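Local coordinates for thymidylate synthase 1 (Bacillus subtilis, PDB 1B02), which catalyses the reductive methylation of dUMP to dTMP, using 5,10-methylenetetrahydrofolate as both methyl donor and reductant and releasing dihydrofolate, at residues A[31-36]-A[224-229]; A[38-43]-A[220-225]. All blocks are in the same frame, centred on the assembly; numbering follows the deposited sequence.

Interaction 1 of 2, residues A[31-36]-A[224-229]; sequences WDSDGT and YTRHID. With UFP (5-fluoro-2'-deoxyuridine-5'-monophosphate), chain B.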
ATOM      1  N   TRP A  31     -14.688  16.564   3.059  1.00 34.70           N
ATOM      2  CA  TRP A  31     -13.596  16.907   3.968  1.00 30.49           C
ATOM      3  C   TRP A  31     -13.909  16.567   5.423  1.00 33.16           C
ATOM      4  O   TRP A  31     -15.031  16.750   5.892  1.00 36.00           O
ATOM      5  CB  TRP A  31     -13.262  18.389   3.837  1.00 19.31           C
ATOM      6  CG  TRP A  31     -12.591  18.714   2.546  1.00 23.52           C
ATOM      7  CD1 TRP A  31     -13.089  19.480   1.533  1.00 21.02           C
ATOM      8  CD2 TRP A  31     -11.285  18.295   2.129  1.00 24.55           C
ATOM      9  NE1 TRP A  31     -12.174  19.568   0.509  1.00 26.41           N
ATOM     10  CE2 TRP A  31     -11.058  18.850   0.849  1.00 26.85           C
ATOM     11  CE3 TRP A  31     -10.284  17.506   2.712  1.00 20.15           C
ATOM     12  CZ2 TRP A  31      -9.868  18.642   0.141  1.00 26.68           C
ATOM     13  CZ3 TRP A  31      -9.100  17.298   2.007  1.00 20.30           C
ATOM     14  CH2 TRP A  31      -8.904  17.865   0.735  1.00 21.55           C
ATOM     15  N   ASP A  32     -12.896  16.071   6.130  1.00 39.08           N
ATOM     16  CA  ASP A  32     -13.031  15.677   7.530  1.00 44.93           C
ATOM     17  C   ASP A  32     -13.602  16.771   8.431  1.00 45.14           C
ATOM     18  O   ASP A  32     -14.501  16.515   9.233  1.00 46.63           O
ATOM     19  CB  ASP A  32     -11.671  15.229   8.075  1.00 49.82           C
ATOM     20  CG  ASP A  32     -11.795  14.246   9.226  1.00 52.78           C
ATOM     21  OD1 ASP A  32     -12.890  13.674   9.418  1.00 54.91           O
ATOM     22  OD2 ASP A  32     -10.791  14.044   9.941  1.00 53.10           O
ATOM     23  N   SER A  33     -13.078  17.985   8.300  1.00 40.28           N
ATOM     24  CA  SER A  33     -13.537  19.093   9.123  1.00 42.16           C
ATOM     25  C   SER A  33     -14.933  19.613   8.776  1.00 48.47           C
ATOM     26  O   SER A  33     -15.925  19.169   9.356  1.00 58.52           O
ATOM     27  CB  SER A  33     -12.532  20.246   9.063  1.00 45.31           C
ATOM     28  OG  SER A  33     -11.904  20.321   7.797  1.00 49.57           O
ATOM     29  N   ASP A  34     -15.007  20.543   7.827  1.00 47.87           N
ATOM     30  CA  ASP A  34     -16.277  21.153   7.431  1.00 44.46           C
ATOM     31  C   ASP A  34     -17.313  20.259   6.753  1.00 42.95           C
ATOM     32  O   ASP A  34     -18.477  20.642   6.630  1.00 45.48           O
ATOM     33  CB  ASP A  34     -16.010  22.367   6.541  1.00 46.71           C
ATOM     34  CG  ASP A  34     -14.936  22.109   5.517  1.00 46.14           C
ATOM     35  OD1 ASP A  34     -15.048  21.109   4.778  1.00 51.10           O
ATOM     36  OD2 ASP A  34     -13.978  22.906   5.451  1.00 48.18           O
ATOM     37  N   GLY A  35     -16.904  19.077   6.304  1.00 43.88           N
ATOM     38  CA  GLY A  35     -17.848  18.183   5.655  1.00 33.58           C
ATOM     39  C   GLY A  35     -18.253  18.629   4.259  1.00 33.99           C
ATOM     40  O   GLY A  35     -19.263  18.169   3.721  1.00 22.42           O
ATOM     41  N   THR A  36     -17.468  19.529   3.672  1.00 28.89           N
ATOM     42  CA  THR A  36     -17.748  20.023   2.329  1.00 32.80           C
ATOM     43  C   THR A  36     -17.144  19.081   1.287  1.00 38.77           C
ATOM     44  O   THR A  36     -16.218  18.325   1.580  1.00 43.25           O
ATOM     45  CB  THR A  36     -17.164  21.438   2.114  1.00 29.65           C
ATOM     46  OG1 THR A  36     -15.758  21.426   2.390  1.00 23.03           O
ATOM     47  CG2 THR A  36     -17.847  22.438   3.026  1.00 25.90           C
ATOM     48  N   TYR A 224      -5.874  15.933  -3.739  1.00 27.42           N
ATOM     49  CA  TYR A 224      -6.955  16.778  -3.229  1.00 22.30           C
ATOM     50  C   TYR A 224      -6.542  18.251  -3.163  1.00 22.09           C
ATOM     51  O   TYR A 224      -5.418  18.576  -2.778  1.00 20.57           O
ATOM     52  CB  TYR A 224      -7.399  16.279  -1.853  1.00 13.76           C
ATOM     53  CG  TYR A 224      -8.159  14.970  -1.910  1.00 19.52           C
ATOM     54  CD1 TYR A 224      -9.543  14.951  -2.095  1.00 18.50           C
ATOM     55  CD2 TYR A 224      -7.496  13.745  -1.790  1.00 18.89           C
ATOM     56  CE1 TYR A 224     -10.250  13.748  -2.160  1.00 18.21           C
ATOM     57  CE2 TYR A 224      -8.193  12.536  -1.852  1.00 12.69           C
ATOM     58  CZ  TYR A 224      -9.569  12.547  -2.036  1.00 22.39           C
ATOM     59  OH  TYR A 224     -10.269  11.361  -2.087  1.00 14.07           O
ATOM     60  N   THR A 225      -7.463  19.135  -3.539  1.00 23.26           N
ATOM     61  CA  THR A 225      -7.218  20.580  -3.571  1.00 26.98           C
ATOM     62  C   THR A 225      -6.506  21.200  -2.368  1.00 21.28           C
ATOM     63  O   THR A 225      -5.602  22.019  -2.535  1.00 25.74           O
ATOM     64  CB  THR A 225      -8.532  21.363  -3.791  1.00 24.35           C
ATOM     65  OG1 THR A 225      -9.519  20.925  -2.849  1.00 28.51           O
ATOM     66  CG2 THR A 225      -9.048  21.147  -5.205  1.00 14.16           C
ATOM     67  N   ARG A 226      -6.908  20.819  -1.161  1.00 24.04           N
ATOM     68  CA  ARG A 226      -6.304  21.375   0.047  1.00 22.00           C
ATOM     69  C   ARG A 226      -4.875  20.922   0.326  1.00 25.50           C
ATOM     70  O   ARG A 226      -4.229  21.434   1.240  1.00 28.29           O
ATOM     71  CB  ARG A 226      -7.181  21.055   1.257  1.00 19.23           C
ATOM     72  CG  ARG A 226      -8.472  21.851   1.296  1.00 11.11           C
ATOM     73  CD  ARG A 226      -9.338  21.435   2.468  1.00 17.24           C
ATOM     74  NE  ARG A 226     -10.675  22.009   2.376  1.00 27.60           N
ATOM     75  CZ  ARG A 226     -11.581  21.955   3.346  1.00 30.91           C
ATOM     76  NH1 ARG A 226     -11.294  21.349   4.491  1.00 28.12           N
ATOM     77  NH2 ARG A 226     -12.777  22.499   3.166  1.00 29.06           N
ATOM     78  N   HIS A 227      -4.375  19.972  -0.459  1.00 24.75           N
ATOM     79  CA  HIS A 227      -3.024  19.459  -0.261  1.00 17.95           C
ATOM     80  C   HIS A 227      -1.982  20.139  -1.143  1.00 23.72           C
ATOM     81  O   HIS A 227      -0.786  20.077  -0.854  1.00 27.51           O
ATOM     82  CB  HIS A 227      -2.981  17.951  -0.537  1.00 21.84           C
ATOM     83  CG  HIS A 227      -3.878  17.138   0.346  1.00 24.16           C
ATOM     84  ND1 HIS A 227      -4.121  15.799   0.124  1.00 20.14           N
ATOM     85  CD2 HIS A 227      -4.584  17.469   1.453  1.00 24.12           C
ATOM     86  CE1 HIS A 227      -4.937  15.339   1.056  1.00 19.03           C
ATOM     87  NE2 HIS A 227      -5.233  16.333   1.875  1.00 23.17           N
ATOM     88  N   ILE A 228      -2.432  20.784  -2.214  1.00 19.97           N
ATOM     89  CA  ILE A 228      -1.518  21.434  -3.147  1.00 22.99           C
ATOM     90  C   ILE A 228      -0.418  22.269  -2.490  1.00 23.41           C
ATOM     91  O   ILE A 228       0.764  22.084  -2.785  1.00 29.07           O
ATOM     92  CB  ILE A 228      -2.285  22.323  -4.167  1.00 26.94           C
ATOM     93  CG1 ILE A 228      -2.935  21.449  -5.240  1.00 24.39           C
ATOM     94  CG2 ILE A 228      -1.321  23.277  -4.868  1.00 21.87           C
ATOM     95  CD1 ILE A 228      -4.206  20.777  -4.803  1.00 32.46           C
ATOM     96  N   ASP A 229      -0.802  23.180  -1.604  1.00 25.16           N
ATOM     97  CA  ASP A 229       0.168  24.041  -0.939  1.00 25.18           C
ATOM     98  C   ASP A 229       1.318  23.290  -0.276  1.00 20.87           C
ATOM     99  O   ASP A 229       2.486  23.591  -0.521  1.00 21.18           O
ATOM    100  CB  ASP A 229      -0.540  24.924   0.090  1.00 37.86           C
ATOM    101  CG  ASP A 229      -1.224  26.119  -0.546  1.00 41.86           C
ATOM    102  OD1 ASP A 229      -0.767  26.562  -1.621  1.00 42.42           O
ATOM    103  OD2 ASP A 229      -2.217  26.612   0.026  1.00 48.90           O
TER
HETATM  104  N1  UFP B 280      -6.632   5.506  -1.060  1.00 14.07           N
HETATM  105  C2  UFP B 280      -5.256   5.338  -1.348  1.00 16.71           C
HETATM  106  N3  UFP B 280      -4.538   4.195  -0.868  1.00 16.68           N
HETATM  107  C4  UFP B 280      -5.050   3.200   0.052  1.00 14.92           C
HETATM  108  C5  UFP B 280      -6.485   3.454   0.822  1.00 14.10           C
HETATM  109  C6  UFP B 280      -7.400   4.280  -0.323  1.00 17.98           C
HETATM  110  O2  UFP B 280      -4.538   6.246  -1.781  1.00 11.45           O
HETATM  111  O4  UFP B 280      -4.517   2.087   0.184  1.00 27.15           O
HETATM  112  F5  UFP B 280      -7.085   2.365   1.274  1.00 24.76           F
HETATM  113  C1' UFP B 280      -7.409   6.745  -1.401  1.00 14.89           C
HETATM  114  C2' UFP B 280      -7.680   7.024  -2.867  1.00 18.61           C
HETATM  115  C3' UFP B 280      -8.913   7.903  -2.688  1.00 16.71           C
HETATM  116  C4' UFP B 280      -9.644   7.411  -1.477  1.00 13.96           C
HETATM  117  O3' UFP B 280      -8.494   9.242  -2.502  1.00 18.74           O
HETATM  118  O4' UFP B 280      -8.654   6.797  -0.662  1.00 16.40           O
HETATM  119  C5' UFP B 280     -10.806   6.394  -1.587  1.00 13.29           C
HETATM  120  O5' UFP B 280     -11.901   7.072  -2.281  1.00 27.74           O
HETATM  121  P   UFP B 280     -12.493   6.428  -3.596  1.00 21.26           P
HETATM  122  O1P UFP B 280     -13.101   5.143  -3.209  1.00 11.20           O
HETATM  123  O2P UFP B 280     -11.468   6.425  -4.616  1.00 18.32           O
HETATM  124  O3P UFP B 280     -13.498   7.591  -3.991  1.00 20.43           O
HETATM  125  O   HOH W   1     -12.112  20.164  -2.125  1.00 23.44           O
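The guanidinium of R226 lies flat on the indole of W31, the two planes only 5° apart, and this stack shows how a cation can serve an aromatic face and a carboxylate at once. The arginine chain runs extended from CG to NE along the ring system: CD makes a CH-pi contact over the six-membered ring, and CZ sits 3.5 Å from the centroid of the W31 five-membered ring, a cation-pi geometry. With one face laid on W31, the guanidinium turns its edge to polar partners. NH2 of R226 gives a salt bridge to OD2 of D34 at 2.6 Å, reaching the syn side of a carboxylate that stands nearly perpendicular to the guanidinium plane; weaker bonds run from NH2 to OD1 and from NH1 to OD2. The carboxylate is itself held by an Asx turn, in which OD1 of D34 accepts from the T36 backbone N at 3.1 Å and also from T36 OG1. Beyond the segments, E276 makes a salt bridge with R226 NH1 and a hydrogen bond with S33 OG.

Packing is close over the stacked face and at the inner end of the indole. There CH2 of W31 meets CB of Y224 at 3.4 Å, and the ring edge is directed at the face of H227 in an offset edge-to-face pair, while H227 NE2 bonds the backbone O of E276. On the solvent side, by contrast, D34, S33 and R226 are exposed and held by polar bonds. At the NE1 edge of the indole a water bridges NE1 of W31, 2.7 Å away, to OG1 of T225. Y224, at the buried end, carries its OH to O3' of the bound 5-fluoro-dUMP. The whole is an aromatic cluster with a stacked cation-pi arginine, joining the loop after strand 20-21 to the chain leading into helix 228-236, beside the nucleotide site.

Interaction 2 of 2, residues A[38-43]-A[220-225]; sequences AHTLSV and DCHVYT. With UFP (5-fluoro-2'-deoxyuridine-5'-monophosphate), chain B.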
ATOM      1  N   ALA A  38     -14.977  17.177  -1.149  1.00 32.33           N
ATOM      2  CA  ALA A  38     -13.530  17.108  -1.309  1.00 24.42           C
ATOM      3  C   ALA A  38     -13.225  16.802  -2.772  1.00 23.24           C
ATOM      4  O   ALA A  38     -13.478  15.697  -3.255  1.00 25.38           O
ATOM      5  CB  ALA A  38     -12.955  16.023  -0.407  1.00 24.07           C
ATOM      6  N   HIS A  39     -12.690  17.790  -3.475  1.00 20.47           N
ATOM      7  CA  HIS A  39     -12.371  17.633  -4.884  1.00 20.12           C
ATOM      8  C   HIS A  39     -10.890  17.415  -5.120  1.00 22.04           C
ATOM      9  O   HIS A  39     -10.064  17.661  -4.242  1.00 24.07           O
ATOM     10  CB  HIS A  39     -12.860  18.852  -5.668  1.00 18.12           C
ATOM     11  CG  HIS A  39     -14.351  18.969  -5.714  1.00 26.66           C
ATOM     12  ND1 HIS A  39     -15.130  18.205  -6.555  1.00 31.91           N
ATOM     13  CD2 HIS A  39     -15.210  19.721  -4.986  1.00 23.13           C
ATOM     14  CE1 HIS A  39     -16.405  18.481  -6.343  1.00 32.05           C
ATOM     15  NE2 HIS A  39     -16.479  19.398  -5.395  1.00 33.67           N
ATOM     16  N   THR A  40     -10.564  16.959  -6.323  1.00 25.35           N
ATOM     17  CA  THR A  40      -9.187  16.667  -6.686  1.00 22.21           C
ATOM     18  C   THR A  40      -8.825  17.135  -8.085  1.00 23.60           C
ATOM     19  O   THR A  40      -9.670  17.583  -8.861  1.00 25.92           O
ATOM     20  CB  THR A  40      -8.932  15.152  -6.676  1.00 24.62           C
ATOM     21  OG1 THR A  40      -9.619  14.563  -7.789  1.00 16.63           O
ATOM     22  CG2 THR A  40      -9.445  14.516  -5.390  1.00 16.58           C
ATOM     23  N   LEU A  41      -7.540  17.014  -8.383  1.00 22.96           N
ATOM     24  CA  LEU A  41      -6.985  17.325  -9.687  1.00 21.91           C
ATOM     25  C   LEU A  41      -6.400  15.957 -10.003  1.00 25.31           C
ATOM     26  O   LEU A  41      -5.741  15.368  -9.148  1.00 31.30           O
ATOM     27  CB  LEU A  41      -5.870  18.360  -9.574  1.00 21.00           C
ATOM     28  CG  LEU A  41      -6.269  19.838  -9.577  1.00 25.16           C
ATOM     29  CD1 LEU A  41      -5.045  20.676  -9.901  1.00 23.93           C
ATOM     30  CD2 LEU A  41      -7.374  20.092 -10.591  1.00 24.80           C
ATOM     31  N   SER A  42      -6.638  15.427 -11.197  1.00 26.84           N
ATOM     32  CA  SER A  42      -6.111  14.102 -11.481  1.00 24.78           C
ATOM     33  C   SER A  42      -5.628  13.807 -12.891  1.00 26.64           C
ATOM     34  O   SER A  42      -5.832  14.583 -13.823  1.00 30.11           O
ATOM     35  CB  SER A  42      -7.149  13.049 -11.087  1.00 19.91           C
ATOM     36  OG  SER A  42      -8.327  13.183 -11.861  1.00 16.10           O
ATOM     37  N   VAL A  43      -4.961  12.662 -13.003  1.00 24.85           N
ATOM     38  CA  VAL A  43      -4.436  12.138 -14.253  1.00 20.07           C
ATOM     39  C   VAL A  43      -4.713  10.646 -14.139  1.00 23.21           C
ATOM     40  O   VAL A  43      -5.074  10.174 -13.064  1.00 22.42           O
ATOM     41  CB  VAL A  43      -2.922  12.359 -14.387  1.00 17.63           C
ATOM     42  CG1 VAL A  43      -2.632  13.835 -14.564  1.00  6.00           C
ATOM     43  CG2 VAL A  43      -2.206  11.805 -13.172  1.00 21.56           C
ATOM     44  N   ASP A 220      -6.592   5.892 -11.061  1.00 13.04           N
ATOM     45  CA  ASP A 220      -6.937   7.297 -10.868  1.00 13.96           C
ATOM     46  C   ASP A 220      -5.915   7.918  -9.910  1.00 13.57           C
ATOM     47  O   ASP A 220      -5.988   7.727  -8.698  1.00 15.67           O
ATOM     48  CB  ASP A 220      -8.346   7.430 -10.288  1.00 18.27           C
ATOM     49  CG  ASP A 220      -8.904   8.833 -10.442  1.00 23.59           C
ATOM     50  OD1 ASP A 220      -8.347   9.767  -9.825  1.00 18.87           O
ATOM     51  OD2 ASP A 220      -9.897   9.005 -11.182  1.00 28.07           O
ATOM     52  N   CYS A 221      -4.961   8.651 -10.475  1.00 15.21           N
ATOM     53  CA  CYS A 221      -3.893   9.298  -9.717  1.00 16.05           C
ATOM     54  C   CYS A 221      -4.269  10.756  -9.444  1.00 23.83           C
ATOM     55  O   CYS A 221      -4.150  11.615 -10.320  1.00 20.41           O
ATOM     56  CB  CYS A 221      -2.597   9.218 -10.525  1.00 13.08           C
ATOM     57  SG  CYS A 221      -1.100   9.620  -9.624  1.00 24.70           S
ATOM     58  N   HIS A 222      -4.696  11.038  -8.217  1.00 24.37           N
ATOM     59  CA  HIS A 222      -5.139  12.379  -7.860  1.00 21.06           C
ATOM     60  C   HIS A 222      -4.463  13.040  -6.661  1.00 28.75           C
ATOM     61  O   HIS A 222      -3.702  12.420  -5.918  1.00 26.45           O
ATOM     62  CB  HIS A 222      -6.642  12.344  -7.604  1.00 20.46           C
ATOM     63  CG  HIS A 222      -7.047  11.331  -6.577  1.00 12.13           C
ATOM     64  ND1 HIS A 222      -7.415  10.045  -6.905  1.00 11.50           N
ATOM     65  CD2 HIS A 222      -7.131  11.415  -5.227  1.00 13.36           C
ATOM     66  CE1 HIS A 222      -7.710   9.379  -5.802  1.00 13.16           C
ATOM     67  NE2 HIS A 222      -7.545  10.187  -4.771  1.00  7.41           N
ATOM     68  N   VAL A 223      -4.783  14.319  -6.487  1.00 28.47           N
ATOM     69  CA  VAL A 223      -4.273  15.141  -5.399  1.00 28.03           C
ATOM     70  C   VAL A 223      -5.401  16.079  -4.974  1.00 27.64           C
ATOM     71  O   VAL A 223      -5.840  16.919  -5.759  1.00 35.95           O
ATOM     72  CB  VAL A 223      -3.066  15.987  -5.858  1.00 26.69           C
ATOM     73  CG1 VAL A 223      -2.916  17.208  -4.971  1.00 32.97           C
ATOM     74  CG2 VAL A 223      -1.796  15.151  -5.822  1.00 28.69           C
ATOM     75  N   TYR A 224      -5.874  15.933  -3.739  1.00 27.42           N
ATOM     76  CA  TYR A 224      -6.955  16.778  -3.229  1.00 22.30           C
ATOM     77  C   TYR A 224      -6.542  18.251  -3.163  1.00 22.09           C
ATOM     78  O   TYR A 224      -5.418  18.576  -2.778  1.00 20.57           O
ATOM     79  CB  TYR A 224      -7.399  16.279  -1.853  1.00 13.76           C
ATOM     80  CG  TYR A 224      -8.159  14.970  -1.910  1.00 19.52           C
ATOM     81  CD1 TYR A 224      -9.543  14.951  -2.095  1.00 18.50           C
ATOM     82  CD2 TYR A 224      -7.496  13.745  -1.790  1.00 18.89           C
ATOM     83  CE1 TYR A 224     -10.250  13.748  -2.160  1.00 18.21           C
ATOM     84  CE2 TYR A 224      -8.193  12.536  -1.852  1.00 12.69           C
ATOM     85  CZ  TYR A 224      -9.569  12.547  -2.036  1.00 22.39           C
ATOM     86  OH  TYR A 224     -10.269  11.361  -2.087  1.00 14.07           O
ATOM     87  N   THR A 225      -7.463  19.135  -3.539  1.00 23.26           N
ATOM     88  CA  THR A 225      -7.218  20.580  -3.571  1.00 26.98           C
ATOM     89  C   THR A 225      -6.506  21.200  -2.368  1.00 21.28           C
ATOM     90  O   THR A 225      -5.602  22.019  -2.535  1.00 25.74           O
ATOM     91  CB  THR A 225      -8.532  21.363  -3.791  1.00 24.35           C
ATOM     92  OG1 THR A 225      -9.519  20.925  -2.849  1.00 28.51           O
ATOM     93  CG2 THR A 225      -9.048  21.147  -5.205  1.00 14.16           C
TER
HETATM   94  N1  UFP B 280      -6.632   5.506  -1.060  1.00 14.07           N
HETATM   95  C2  UFP B 280      -5.256   5.338  -1.348  1.00 16.71           C
HETATM   96  N3  UFP B 280      -4.538   4.195  -0.868  1.00 16.68           N
HETATM   97  C4  UFP B 280      -5.050   3.200   0.052  1.00 14.92           C
HETATM   98  C5  UFP B 280      -6.485   3.454   0.822  1.00 14.10           C
HETATM   99  C6  UFP B 280      -7.400   4.280  -0.323  1.00 17.98           C
HETATM  100  O2  UFP B 280      -4.538   6.246  -1.781  1.00 11.45           O
HETATM  101  O4  UFP B 280      -4.517   2.087   0.184  1.00 27.15           O
HETATM  102  F5  UFP B 280      -7.085   2.365   1.274  1.00 24.76           F
HETATM  103  C1' UFP B 280      -7.409   6.745  -1.401  1.00 14.89           C
HETATM  104  C2' UFP B 280      -7.680   7.024  -2.867  1.00 18.61           C
HETATM  105  C3' UFP B 280      -8.913   7.903  -2.688  1.00 16.71           C
HETATM  106  C4' UFP B 280      -9.644   7.411  -1.477  1.00 13.96           C
HETATM  107  O3' UFP B 280      -8.494   9.242  -2.502  1.00 18.74           O
HETATM  108  O4' UFP B 280      -8.654   6.797  -0.662  1.00 16.40           O
HETATM  109  C5' UFP B 280     -10.806   6.394  -1.587  1.00 13.29           C
HETATM  110  O5' UFP B 280     -11.901   7.072  -2.281  1.00 27.74           O
HETATM  111  P   UFP B 280     -12.493   6.428  -3.596  1.00 21.26           P
HETATM  112  O1P UFP B 280     -13.101   5.143  -3.209  1.00 11.20           O
HETATM  113  O2P UFP B 280     -11.468   6.425  -4.616  1.00 18.32           O
HETATM  114  O3P UFP B 280     -13.498   7.591  -3.991  1.00 20.43           O
HETATM  115  O   HOH W   1     -12.112  20.164  -2.125  1.00 23.44           O
HETATM  116  O   HOH W   2      -9.926  11.974  -8.615  1.00 22.27           O
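T40 presses its methyl onto the ring of Y224, a tyrosine that can be followed outward. Its CB lies 3.8 Å from O of H39. CG lies 3.7 Å from CG2 of T40, and CD1 and CE1 pass beneath that methyl, which sits over the ring face 3.5 Å from the ring centroid in a CH-pi contact; CE1 also meets CB of A38. CE2, 3.4 Å from O3' of the nucleotide, and CZ put that hydroxyl at the ring edge, beside the tyrosine OH. NE2 of H222 bonds the same O3' at 2.6 Å, a second grip on one sugar hydroxyl. A chi1 of 55° turns NE2 toward O3', and a His-carboxylate hydrogen bond from H222 ND1 to OD1 of D220 (3.1 Å) holds the ring. A water links that same OD1 to OG1 of T40. With an alanine at Y224, O3' is likely to lose one of its two grips from these segments and the T40 methyl its aromatic face.

L41 with V223 and V43 with C221 are hydrogen-bonded antiparallel pairs; one further backbone bond, T225 N to H39 O, follows past the end of the strands. V43 and C221 share a face with L41 and V223, opposite S42 and H222, and pack there on helix 3-18. This is an antiparallel pairing within the mixed sheet of thymidylate synthase, whose strand end supplies the histidine and tyrosine of the nucleotide pocket.

How the interactions relate
The two interactions lie about 11 Å apart between centres, on the same side of the chain's centre, and illustrate how one short run of chain can serve two neighbours. Along the sequence, 31-36 precedes 38-43, and both pair with the same later region, where strand 210-224 gives way to helix 228-236. Interaction 2 joins strands of the mixed sheet; interaction 1 takes over where the strand ends and the chain turns toward the helix. They share Y224, T225 and a bridging water, and W31 packs against A38. The loop, two inner strands of the sheet and the chain leading to helix 228-236 thus meet beside the bound nucleotide, which both contacts touch.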